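PDB 1YNB: 5'-deoxynucleotidase from Archaeoglobus fulgidus, which probably removes the 5'-phosphate from 2'-deoxyribonucleoside monophosphates by metal-dependent hydrolysis, working as a homodimer. Local coordinates for the interface of chains A and B. Numbering follows the deposited sequence. Chains: chain A/B, hypothetical protein AF1432.

Contacts 1 and 2 are neighbouring patches of one two-fold symmetric dimer interface, their C-alpha centres about 11 Å apart. Helix 8-18 of chain A runs through both, giving A:Val11, A:Ile14 and A:His15 to contact 1 and A:Val17 to contact 2. Helix 39-56 of chain B also serves both, with B:Arg45 and B:Ile49 in the first and B:Phe44 and B:Ile48 in the second. Contact 1 combines a polar network with a ring cluster, whereas contact 2 is an apolar socket built on segments that also carry conserved HD-domain residues, which probably places the dimer seam close to the metal site.

Contact 1: the interface of chains A and B. Residues chain A 11, 14-15; chain B 45, 49, 130, 134, 159.
A:Ile14 buries more surface than any other residue of this patch, lying on the ring of B:Phe130 where two HD-domain subunits of the homodimer meet. Its CG2 methyl sits over the centre of the ring in a CH-pi contact, 3.4 Å from the centroid of B:Phe130. That methyl is placed there by a first torsion (chi1 -69°) that turns CG2 anti to the backbone N, with CG1 beside the backbone N, anti to the carbonyl carbon. The CD1 methyl at the end of the CG1 branch reaches past ring atom CZ to the CG2 methyl of B:Ile159, while B:Ile49 CD1 meets the ring-facing CG2 of A:Ile14 at 3.7 Å, the two side chains crossing at about a right angle.

B:Phe130 uses its edge against A:His15. The CD2 corner of the phenyl ring points at the imidazole face, 3.4 Å from A:His15 CE1, with the two planes inclined by 61°. The same histidine gives its ND1-H, nearly straight and in the ring plane, to the carboxylate oxygen OE1 of B:Glu134 at 2.8 Å.

B:Glu134 OE1 takes two donors: A:His15 on its anti lone pair and B:Arg45 NH1 on its syn lone pair, at 2.8 Å from NH1. B:Arg45 grips the carboxylate end-on, with NH2 forming a salt bridge to OE2 at 2.7 Å, and this fixes the rotation of both groups. NH1 then also crosses the interface to the main-chain oxygen of A:Ile14 at 3.0 Å, arriving 41° above the carbonyl plane. B:Phe130 CB lies against one face of the guanidinium, further steadying it. The proximity of the carboxylate would probably favour a protonated A:His15, although the nearby guanidinium would oppose this. At the margin, A:Val11 touches the B:Phe130 rim through CG1 and B:Ile159 through CG2.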
loop_
_atom_site.group_PDB
_atom_site.type_symbol
_atom_site.label_atom_id
_atom_site.label_comp_id
_atom_site.label_asym_id
_atom_site.label_seq_id
_atom_site.Cartn_x
_atom_site.Cartn_y
_atom_site.Cartn_z
ATOM N N VAL A 11 17.392 -14.057 -13.325
ATOM C CA VAL A 11 17.520 -12.731 -12.732
ATOM C C VAL A 11 16.897 -11.702 -13.695
ATOM O O VAL A 11 16.136 -10.859 -13.265
ATOM C CB VAL A 11 19.011 -12.421 -12.399
ATOM C CG1 VAL A 11 19.239 -10.926 -12.125
ATOM C CG2 VAL A 11 19.393 -13.226 -11.158
ATOM N N ILE A 14 13.181 -11.760 -13.332
ATOM C CA ILE A 14 12.655 -11.143 -12.116
ATOM C C ILE A 14 12.643 -9.602 -12.276
ATOM O O ILE A 14 11.692 -8.960 -11.838
ATOM C CB ILE A 14 13.452 -11.580 -10.863
ATOM C CG1 ILE A 14 13.145 -13.087 -10.612
ATOM C CG2 ILE A 14 12.979 -10.794 -9.611
ATOM C CD1 ILE A 14 14.124 -13.826 -9.641
ATOM N N HIS A 15 13.677 -9.060 -12.915
ATOM C CA HIS A 15 13.747 -7.606 -13.177
ATOM C C HIS A 15 12.585 -7.267 -14.087
ATOM O O HIS A 15 11.867 -6.256 -13.890
ATOM C CB HIS A 15 15.053 -7.218 -13.885
ATOM C CG HIS A 15 16.228 -7.061 -12.963
ATOM N ND1 HIS A 15 16.167 -6.322 -11.800
ATOM C CD2 HIS A 15 17.486 -7.550 -13.029
ATOM C CE1 HIS A 15 17.334 -6.372 -11.187
ATOM N NE2 HIS A 15 18.155 -7.110 -11.912
ATOM N N ARG B 45 5.505 -9.353 -6.771
ATOM C CA ARG B 45 6.751 -9.931 -7.265
ATOM C C ARG B 45 7.344 -10.947 -6.294
ATOM O O ARG B 45 7.998 -11.906 -6.727
ATOM C CB ARG B 45 7.799 -8.871 -7.579
ATOM C CG ARG B 45 9.025 -9.485 -8.283
ATOM C CD ARG B 45 9.847 -8.509 -9.093
ATOM N NE ARG B 45 10.406 -7.448 -8.241
ATOM C CZ ARG B 45 11.327 -6.593 -8.666
ATOM N NH1 ARG B 45 11.780 -6.685 -9.901
ATOM N NH2 ARG B 45 11.770 -5.620 -7.868
ATOM N N ILE B 49 8.616 -14.647 -7.180
ATOM C CA ILE B 49 9.941 -15.142 -6.770
ATOM C C ILE B 49 9.833 -16.421 -5.905
ATOM O O ILE B 49 10.649 -17.353 -6.065
ATOM C CB ILE B 49 10.704 -14.070 -5.973
ATOM C CG1 ILE B 49 11.108 -12.951 -6.961
ATOM C CG2 ILE B 49 11.995 -14.655 -5.363
ATOM C CD1 ILE B 49 11.676 -11.704 -6.225
ATOM N N PHE B 130 16.144 -6.946 -5.151
ATOM C CA PHE B 130 15.958 -6.601 -6.567
ATOM C C PHE B 130 15.467 -5.134 -6.669
ATOM O O PHE B 130 15.968 -4.385 -7.521
ATOM C CB PHE B 130 14.896 -7.483 -7.207
ATOM C CG PHE B 130 15.475 -8.684 -7.926
ATOM C CD1 PHE B 130 15.798 -9.835 -7.218
ATOM C CD2 PHE B 130 15.704 -8.641 -9.290
ATOM C CE1 PHE B 130 16.348 -10.957 -7.900
ATOM C CE2 PHE B 130 16.249 -9.725 -9.985
ATOM C CZ PHE B 130 16.569 -10.904 -9.262
ATOM N N GLU B 134 17.190 -1.886 -8.402
ATOM C CA GLU B 134 16.442 -1.079 -9.386
ATOM C C GLU B 134 16.400 0.387 -8.963
ATOM O O GLU B 134 16.648 1.272 -9.787
ATOM C CB GLU B 134 15.028 -1.640 -9.564
ATOM C CG GLU B 134 15.124 -3.019 -10.227
ATOM C CD GLU B 134 13.957 -3.949 -9.967
ATOM O OE1 GLU B 134 13.974 -5.062 -10.564
ATOM O OE2 GLU B 134 13.017 -3.594 -9.225
ATOM N N ILE B 159 20.488 -16.890 -6.760
ATOM C CA ILE B 159 19.833 -15.796 -7.504
ATOM C C ILE B 159 20.390 -14.455 -7.023
ATOM O O ILE B 159 20.708 -13.581 -7.815
ATOM C CB ILE B 159 18.301 -15.845 -7.322
ATOM C CG1 ILE B 159 17.735 -17.030 -8.127
ATOM C CG2 ILE B 159 17.639 -14.554 -7.916
ATOM C CD1 ILE B 159 16.248 -17.270 -7.917
#

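Contact 2: the interface of chains A and B. Residues chain A 17, 20, 40, 43, 72, 76; chain B 44, 48.
B:Phe44 plugs a socket in chain A, formed largely from the HD domain: A:Ala40 and A:Asn43 flank a histidine expected to bind the metal, and A:Leu72 and A:Leu76 bracket the His-Asp pair that names the family. With CG anti to the backbone N (chi1 168°), the phenyl ring projects from helix 39-56 toward the same helix of the partner.

The ring is covered on both faces. A:Ala40 CA caps one in a CH-pi contact, 4.0 Å from the B:Phe44 centroid, and B:Ile48 CD1 of its own chain lies on the other. Packing is tightest round the rim, where A:Asn43 CB approaches B:Phe44 CE1 to 3.5 Å, its amide plane turned 33° from the ring, and A:Ala40 CB presses on B:Phe44 CD2 at 3.6 Å. A:Leu20 CD1 stands at the CZ end, on the A:Ala40 side.

On the B:Ile48 side, A:Val17 CG1 touches B:Phe44 CE2 at 3.6 Å and meets B:Ile48 CD1 tip to tip at 3.7 Å, while the valine carbonyl oxygen lies at the ring edge, in plane. A:Leu72 CD2 slides past the ring in the opposite direction, 3.7 Å from B:Phe44 CD1. Looser packing is found at A:Leu76, whose CD1 stays 3.9 Å from B:Phe44 CZ and 4.0 Å from B:Ile48 CD1. Replacing B:Phe44 with an alanine would probably open a gap between A:Ala40 on one side and A:Leu72, A:Val17 and B:Ile48 on the other, leaving A:Asn43 without its ring partner.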
loop_
_atom_site.group_PDB
_atom_site.type_symbol
_atom_site.label_atom_id
_atom_site.label_comp_id
_atom_site.label_asym_id
_atom_site.label_seq_id
_atom_site.Cartn_x
_atom_site.Cartn_y
_atom_site.Cartn_z
ATOM N N VAL A 17 9.700 -8.785 -14.466
ATOM C CA VAL A 17 8.435 -8.881 -13.742
ATOM C C VAL A 17 8.198 -7.595 -12.949
ATOM O O VAL A 17 7.050 -7.173 -12.775
ATOM C CB VAL A 17 8.456 -10.090 -12.742
ATOM C CG1 VAL A 17 7.316 -9.998 -11.713
ATOM C CG2 VAL A 17 8.316 -11.414 -13.578
ATOM N N LEU A 20 6.123 -4.653 -14.254
ATOM C CA LEU A 20 4.680 -4.594 -14.139
ATOM C C LEU A 20 4.243 -3.651 -13.009
ATOM O O LEU A 20 3.064 -3.268 -12.961
ATOM C CB LEU A 20 4.077 -5.980 -13.914
ATOM C CG LEU A 20 4.183 -6.835 -15.194
ATOM C CD1 LEU A 20 3.737 -8.248 -14.885
ATOM C CD2 LEU A 20 3.306 -6.235 -16.296
ATOM N N ALA A 40 0.743 -4.984 -11.977
ATOM C CA ALA A 40 1.149 -5.728 -10.763
ATOM C C ALA A 40 0.080 -5.692 -9.644
ATOM O O ALA A 40 -0.232 -6.734 -9.029
ATOM C CB ALA A 40 2.493 -5.143 -10.217
ATOM N N ASN A 43 -2.991 -7.816 -10.643
ATOM C CA ASN A 43 -2.674 -9.270 -10.527
ATOM C C ASN A 43 -2.634 -9.715 -9.070
ATOM O O ASN A 43 -3.052 -10.832 -8.717
ATOM C CB ASN A 43 -1.316 -9.566 -11.134
ATOM C CG ASN A 43 -1.264 -9.288 -12.612
ATOM O OD1 ASN A 43 -0.198 -8.955 -13.144
ATOM N ND2 ASN A 43 -2.394 -9.442 -13.297
ATOM N N LEU A 72 -1.427 -14.787 -11.006
ATOM C CA LEU A 72 -0.229 -13.934 -11.006
ATOM C C LEU A 72 0.461 -13.904 -12.355
ATOM O O LEU A 72 1.032 -12.879 -12.748
ATOM C CB LEU A 72 0.771 -14.405 -9.965
ATOM C CG LEU A 72 0.369 -14.242 -8.517
ATOM C CD1 LEU A 72 1.395 -14.991 -7.630
ATOM C CD2 LEU A 72 0.353 -12.734 -8.171
ATOM N N LEU A 76 1.350 -11.560 -17.423
ATOM C CA LEU A 76 2.775 -11.392 -17.415
ATOM C C LEU A 76 3.367 -10.867 -18.701
ATOM O O LEU A 76 4.276 -10.030 -18.682
ATOM C CB LEU A 76 3.442 -12.699 -16.993
ATOM C CG LEU A 76 4.489 -12.439 -15.914
ATOM C CD1 LEU A 76 3.872 -11.614 -14.773
ATOM C CD2 LEU A 76 5.026 -13.769 -15.378
ATOM N N PHE B 44 3.239 -9.008 -5.001
ATOM C CA PHE B 44 3.123 -9.552 -6.350
ATOM C C PHE B 44 4.436 -10.154 -6.780
ATOM O O PHE B 44 4.500 -11.337 -7.156
ATOM C CB PHE B 44 2.745 -8.434 -7.369
ATOM C CG PHE B 44 2.891 -8.832 -8.827
ATOM C CD1 PHE B 44 1.954 -9.695 -9.428
ATOM C CD2 PHE B 44 3.953 -8.346 -9.596
ATOM C CE1 PHE B 44 2.081 -10.059 -10.745
ATOM C CE2 PHE B 44 4.091 -8.712 -10.937
ATOM C CZ PHE B 44 3.138 -9.583 -11.505
ATOM N N ILE B 48 5.854 -14.346 -7.139
ATOM C CA ILE B 48 6.457 -14.945 -8.312
ATOM C C ILE B 48 7.864 -15.443 -7.934
ATOM O O ILE B 48 8.266 -16.573 -8.285
ATOM C CB ILE B 48 6.470 -13.913 -9.484
ATOM C CG1 ILE B 48 5.019 -13.712 -9.958
ATOM C CG2 ILE B 48 7.345 -14.371 -10.658
ATOM C CD1 ILE B 48 4.873 -12.634 -11.010
#